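PDB 2VVF: major capsid protein P2 from Pseudoalteromonas phage pm2, which forms trimers with a double jelly-roll fold in each subunit and, as the major capsid protein, builds the protein shell of this membrane-containing marine phage. Local coordinates for residues G53-T58 against M146-F151; K45-E50 against K60-L65. One frame throughout, in Å; residues are numbered along the deposited sequence.

Interaction 1: residues G53-T58 against M146-F151; sequences GRLLST and MRRNFF
CG of R148 lies anti to its carbonyl carbon (chi1 -72°) and the chain bends at chi2; although the CB points away from 53-58, the end of the side chain comes back to L56. NE and NH2 both close on a single acceptor: NE lies 2.9 Å and NH2 3.0 Å from L56 O. L56 O sits at the guanidinium edge, in its plane, while both nitrogens approach from the same face of the carbonyl plane, NE well above it. CD2 of L55 lies over one face of the guanidinium, toward the rim, as the two side chains slide past each other in opposite directions. F269 gives R148 a second anchor, its terminal carboxylate forming a salt bridge with NH2 and its ring a cation-pi contact.

The R147 chain is extended from CG to NE, and its NH1 donates to T58 O at 3.0 Å, lying in the plane of that carbonyl. Its backbone is held as well: R147 N donates almost straight to S57 OG at 3.0 Å, and R147 O accepts from T58 N at 2.9 Å. Beyond these polar links, the side chains of L56 and M146 cross at about a right angle, CD1 of L56 meeting CG of M146 at 3.4 Å.

The strands run at 79° to each other, so a single backbone-to-backbone bond, T58 N to R147 O, is made beside the S57-R147 crossing point, and no extended pairing develops. A classic beta bulge sets L56 and S57 together opposite V49 of the neighbouring strand, and it is the bulged residues that present L56 O and S57 OG to the crossing strand. The contact joins an edge strand of the N-terminal jelly roll to strand 143-154 of the C-terminal one, a buried interface between the two barrels of a double jelly-roll capsid protein.

Interaction 2: residues K45-E50 against K60-L65; sequences KNVRVE and KTLNDL
K45 and T61 form an antiparallel, non-hydrogen-bonded pair at the point where the N-terminal jelly roll turns from a sheet strand into helix 63-71. Next to the pair, N46 N donates to K60 O at 2.8 Å. The same oxygen receives a CA-H...O contact from K45 CA. The apolar part is small: CG2 of V47, placed anti to the carbonyl carbon, touches CD1 of L62 at 4.2 Å and also reaches the backbone at L62 N.

In the next shell, V47 packs on F118 and Y59 and is backbone-bonded to Y59, while L62 rests on V81 of strand 80-84, so this small apolar contact lies between two sheets of the same barrel. The side-chain amide of N46 donates through ND2 to D119 OD2 in the adjoining strand 114-120. Past K60 the chain turns a corner and enters the helix, where D64 OD2 forms a salt bridge with K178 of the C-terminal jelly roll. The turn is fixed from within by backbone bonds, D64 N to T61 O and L65 N to L62 O, and by a capping bond in which T61 OG1 accepts from N63 N at 3.1 Å.

In the fold
Both interactions draw on the hairpin of strands 44-51 and 54-59, whose backbone bonds between V49 and the bulged pair L56 and S57 connect them directly. Interaction 1 is buried and long-range, crossing from one jelly roll to the other, and relies on two arginines and a serine hydroxyl to satisfy backbone groups between crossing strands. Interaction 2 is local, stays within the N-terminal jelly roll and is only partly buried; one backbone bond and a light valine-leucine touch carry it, with N46 and K60 exposed. Their margins meet where F151 packs on K60 and L55 on R48.

Interaction 1: residues G53-T58 against M146-F151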
loop_
_atom_site.group_PDB
_atom_site.type_symbol
_atom_site.label_atom_id
_atom_site.label_comp_id
_atom_site.label_asym_id
_atom_site.label_seq_id
_atom_site.Cartn_x
_atom_site.Cartn_y
_atom_site.Cartn_z
ATOM N N GLY A 53 -12.227 6.168 34.053
ATOM C CA GLY A 53 -11.342 6.809 35.020
ATOM C C GLY A 53 -9.927 6.238 35.033
ATOM O O GLY A 53 -9.027 6.816 35.641
ATOM N N ARG A 54 -9.728 5.106 34.365
ATOM C CA ARG A 54 -8.415 4.466 34.318
ATOM C C ARG A 54 -7.617 4.903 33.092
ATOM O O ARG A 54 -8.188 5.230 32.053
ATOM C CB ARG A 54 -8.562 2.945 34.343
ATOM C CG ARG A 54 -9.715 2.453 35.206
ATOM C CD ARG A 54 -9.973 0.973 34.994
ATOM N NE ARG A 54 -8.830 0.161 35.397
ATOM C CZ ARG A 54 -8.527 -0.126 36.658
ATOM N NH1 ARG A 54 -9.284 0.333 37.646
ATOM N NH2 ARG A 54 -7.467 -0.872 36.933
ATOM N N LEU A 55 -6.294 4.893 33.214
ATOM C CA LEU A 55 -5.426 5.313 32.121
ATOM C C LEU A 55 -5.215 4.232 31.069
ATOM O O LEU A 55 -4.885 3.091 31.393
ATOM C CB LEU A 55 -4.070 5.781 32.651
ATOM C CG LEU A 55 -3.015 6.053 31.575
ATOM C CD1 LEU A 55 -3.245 7.411 30.924
ATOM C CD2 LEU A 55 -1.613 5.959 32.150
ATOM N N LEU A 56 -5.385 4.608 29.805
ATOM C CA LEU A 56 -5.176 3.687 28.697
ATOM C C LEU A 56 -3.858 4.041 28.021
ATOM O O LEU A 56 -2.909 3.260 28.040
ATOM C CB LEU A 56 -6.327 3.782 27.695
ATOM C CG LEU A 56 -6.225 2.868 26.472
ATOM C CD1 LEU A 56 -6.614 1.445 26.831
ATOM C CD2 LEU A 56 -7.084 3.393 25.333
ATOM N N SER A 57 -3.805 5.241 27.451
ATOM C CA SER A 57 -2.608 5.726 26.775
ATOM C C SER A 57 -2.229 7.100 27.315
ATOM O O SER A 57 -3.090 7.860 27.765
ATOM C CB SER A 57 -2.845 5.812 25.264
ATOM O OG SER A 57 -2.889 4.523 24.680
ATOM N N THR A 58 -0.940 7.416 27.267
ATOM C CA THR A 58 -0.460 8.700 27.759
ATOM C C THR A 58 0.559 9.341 26.820
ATOM O O THR A 58 1.429 8.666 26.269
ATOM C CB THR A 58 0.091 8.584 29.195
ATOM O OG1 THR A 58 0.853 9.754 29.513
ATOM C CG2 THR A 58 0.984 7.362 29.330
ATOM N N MET A 146 -2.122 0.522 24.256
ATOM C CA MET A 146 -1.889 1.234 25.507
ATOM C C MET A 146 -0.485 1.817 25.574
ATOM O O MET A 146 0.463 1.138 25.964
ATOM C CB MET A 146 -2.156 0.319 26.704
ATOM C CG MET A 146 -3.614 -0.077 26.848
ATOM S SD MET A 146 -3.827 -1.741 27.487
ATOM C CE MET A 146 -5.516 -2.098 26.959
ATOM N N ARG A 147 -0.363 3.079 25.180
ATOM C CA ARG A 147 0.921 3.771 25.175
ATOM C C ARG A 147 1.321 4.174 26.592
ATOM O O ARG A 147 0.620 4.943 27.251
ATOM C CB ARG A 147 0.841 5.003 24.272
ATOM C CG ARG A 147 2.173 5.658 23.965
ATOM C CD ARG A 147 1.963 7.084 23.472
ATOM N NE ARG A 147 3.130 7.608 22.768
ATOM C CZ ARG A 147 4.053 8.382 23.328
ATOM N NH1 ARG A 147 3.948 8.720 24.605
ATOM N NH2 ARG A 147 5.082 8.813 22.612
ATOM N N ARG A 148 2.447 3.639 27.058
ATOM C CA ARG A 148 2.934 3.924 28.406
ATOM C C ARG A 148 4.260 4.678 28.402
ATOM O O ARG A 148 5.103 4.477 27.528
ATOM C CB ARG A 148 3.048 2.640 29.229
ATOM C CG ARG A 148 1.710 2.051 29.643
ATOM C CD ARG A 148 0.697 3.144 29.961
ATOM N NE ARG A 148 -0.677 2.668 29.824
ATOM C CZ ARG A 148 -1.287 1.887 30.708
ATOM N NH1 ARG A 148 -0.652 1.500 31.804
ATOM N NH2 ARG A 148 -2.535 1.494 30.497
ATOM N N ASN A 149 4.432 5.544 29.396
ATOM C CA ASN A 149 5.624 6.376 29.517
ATOM C C ASN A 149 6.539 5.905 30.643
ATOM O O ASN A 149 6.076 5.593 31.740
ATOM C CB ASN A 149 5.206 7.828 29.779
ATOM C CG ASN A 149 6.050 8.826 29.017
ATOM O OD1 ASN A 149 6.929 8.451 28.240
ATOM N ND2 ASN A 149 5.784 10.109 29.232
ATOM N N PHE A 150 7.841 5.883 30.371
ATOM C CA PHE A 150 8.835 5.490 31.366
ATOM C C PHE A 150 10.088 6.350 31.215
ATOM O O PHE A 150 10.504 6.665 30.100
ATOM C CB PHE A 150 9.201 4.009 31.226
ATOM C CG PHE A 150 8.024 3.080 31.296
ATOM C CD1 PHE A 150 7.494 2.702 32.518
ATOM C CD2 PHE A 150 7.459 2.568 30.139
ATOM C CE1 PHE A 150 6.411 1.847 32.586
ATOM C CE2 PHE A 150 6.376 1.713 30.200
ATOM C CZ PHE A 150 5.852 1.351 31.427
ATOM N N PHE A 151 10.681 6.740 32.339
ATOM C CA PHE A 151 11.886 7.559 32.319
ATOM C C PHE A 151 13.033 6.824 32.996
ATOM O O PHE A 151 12.911 6.378 34.136
ATOM C CB PHE A 151 11.637 8.907 32.998
ATOM C CG PHE A 151 10.739 9.821 32.214
ATOM C CD1 PHE A 151 11.272 10.772 31.360
ATOM C CD2 PHE A 151 9.361 9.717 32.318
ATOM C CE1 PHE A 151 10.448 11.609 30.631
ATOM C CE2 PHE A 151 8.532 10.552 31.596
ATOM C CZ PHE A 151 9.075 11.499 30.750
#

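Interaction 2: residues K45-E50 against K60-L65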
loop_
_atom_site.group_PDB
_atom_site.type_symbol
_atom_site.label_atom_id
_atom_site.label_comp_id
_atom_site.label_asym_id
_atom_site.label_seq_id
_atom_site.Cartn_x
_atom_site.Cartn_y
_atom_site.Cartn_z
ATOM N N LYS A 45 0.005 19.621 26.994
ATOM C CA LYS A 45 0.684 18.635 27.825
ATOM C C LYS A 45 -0.194 17.602 28.522
ATOM O O LYS A 45 -1.411 17.747 28.605
ATOM C CB LYS A 45 1.580 19.336 28.849
ATOM C CG LYS A 45 2.302 20.560 28.306
ATOM C CD LYS A 45 2.777 21.467 29.431
ATOM C CE LYS A 45 1.601 22.076 30.179
ATOM N NZ LYS A 45 2.029 22.777 31.423
ATOM N N ASN A 46 0.460 16.562 29.030
ATOM C CA ASN A 46 -0.199 15.486 29.759
ATOM C C ASN A 46 -1.496 14.999 29.125
ATOM O O ASN A 46 -2.563 15.082 29.728
ATOM C CB ASN A 46 -0.415 15.878 31.220
ATOM C CG ASN A 46 0.829 16.484 31.847
ATOM O OD1 ASN A 46 1.930 15.946 31.713
ATOM N ND2 ASN A 46 0.665 17.623 32.513
ATOM N N VAL A 47 -1.389 14.465 27.914
ATOM C CA VAL A 47 -2.548 13.932 27.214
ATOM C C VAL A 47 -2.816 12.514 27.704
ATOM O O VAL A 47 -1.969 11.632 27.574
ATOM C CB VAL A 47 -2.351 13.976 25.689
ATOM C CG1 VAL A 47 -3.623 13.535 24.977
ATOM C CG2 VAL A 47 -1.937 15.373 25.250
ATOM N N ARG A 48 -3.985 12.306 28.296
ATOM C CA ARG A 48 -4.340 10.997 28.821
ATOM C C ARG A 48 -5.678 10.504 28.296
ATOM O O ARG A 48 -6.683 11.211 28.356
ATOM C CB ARG A 48 -4.365 11.019 30.353
ATOM C CG ARG A 48 -3.390 12.003 30.984
ATOM C CD ARG A 48 -3.837 12.411 32.382
ATOM N NE ARG A 48 -4.787 13.521 32.356
ATOM C CZ ARG A 48 -4.459 14.796 32.549
ATOM N NH1 ARG A 48 -3.199 15.131 32.785
ATOM N NH2 ARG A 48 -5.393 15.737 32.505
ATOM N N VAL A 49 -5.679 9.275 27.793
ATOM C CA VAL A 49 -6.894 8.637 27.310
ATOM C C VAL A 49 -7.385 7.753 28.450
ATOM O O VAL A 49 -6.705 6.806 28.845
ATOM C CB VAL A 49 -6.630 7.819 26.031
ATOM C CG1 VAL A 49 -7.880 7.066 25.614
ATOM C CG2 VAL A 49 -6.148 8.726 24.908
ATOM N N GLU A 50 -8.536 8.097 29.016
ATOM C CA GLU A 50 -9.067 7.352 30.149
ATOM C C GLU A 50 -10.388 6.645 29.880
ATOM O O GLU A 50 -11.332 7.235 29.353
ATOM C CB GLU A 50 -9.200 8.258 31.372
ATOM C CG GLU A 50 -7.948 9.058 31.687
ATOM C CD GLU A 50 -8.102 9.904 32.931
ATOM O OE1 GLU A 50 -9.253 10.113 33.369
ATOM O OE2 GLU A 50 -7.072 10.356 33.474
ATOM N N LYS A 60 3.188 12.748 26.748
ATOM C CA LYS A 60 3.768 13.882 27.466
ATOM C C LYS A 60 3.228 15.178 26.874
ATOM O O LYS A 60 2.854 16.097 27.598
ATOM C CB LYS A 60 5.293 13.856 27.369
ATOM C CG LYS A 60 6.004 14.381 28.603
ATOM C CD LYS A 60 7.497 14.113 28.527
ATOM C CE LYS A 60 8.295 15.268 29.104
ATOM N NZ LYS A 60 9.426 15.655 28.218
ATOM N N THR A 61 3.182 15.231 25.546
ATOM C CA THR A 61 2.643 16.379 24.822
ATOM C C THR A 61 1.967 15.891 23.546
ATOM O O THR A 61 2.195 14.765 23.105
ATOM C CB THR A 61 3.718 17.440 24.517
ATOM O OG1 THR A 61 4.321 17.165 23.248
ATOM C CG2 THR A 61 4.785 17.453 25.596
ATOM N N LEU A 62 1.125 16.737 22.963
ATOM C CA LEU A 62 0.414 16.380 21.741
ATOM C C LEU A 62 1.375 16.131 20.582
ATOM O O LEU A 62 1.014 15.499 19.592
ATOM C CB LEU A 62 -0.599 17.466 21.370
ATOM C CG LEU A 62 -1.757 17.029 20.474
ATOM C CD1 LEU A 62 -2.581 15.940 21.145
ATOM C CD2 LEU A 62 -2.630 18.221 20.111
ATOM N N ASN A 63 2.599 16.629 20.715
ATOM C CA ASN A 63 3.612 16.459 19.679
ATOM C C ASN A 63 4.027 15.000 19.536
ATOM O O ASN A 63 4.483 14.576 18.475
ATOM C CB ASN A 63 4.837 17.324 19.972
ATOM C CG ASN A 63 5.798 17.380 18.801
ATOM O OD1 ASN A 63 5.398 17.648 17.670
ATOM N ND2 ASN A 63 7.071 17.108 19.066
ATOM N N ASP A 64 3.871 14.238 20.613
ATOM C CA ASP A 64 4.220 12.825 20.605
ATOM C C ASP A 64 3.207 12.030 19.786
ATOM O O ASP A 64 3.521 10.962 19.256
ATOM C CB ASP A 64 4.305 12.283 22.033
ATOM C CG ASP A 64 5.658 12.536 22.670
ATOM O OD1 ASP A 64 5.809 13.574 23.353
ATOM O OD2 ASP A 64 6.574 11.708 22.471
ATOM N N LEU A 65 1.992 12.564 19.675
ATOM C CA LEU A 65 0.949 11.919 18.889
ATOM C C LEU A 65 1.212 12.202 17.413
ATOM O O LEU A 65 0.924 11.376 16.545
ATOM C CB LEU A 65 -0.432 12.442 19.289
ATOM C CG LEU A 65 -1.621 11.902 18.486
ATOM C CD1 LEU A 65 -1.788 10.404 18.691
ATOM C CD2 LEU A 65 -2.902 12.641 18.837
#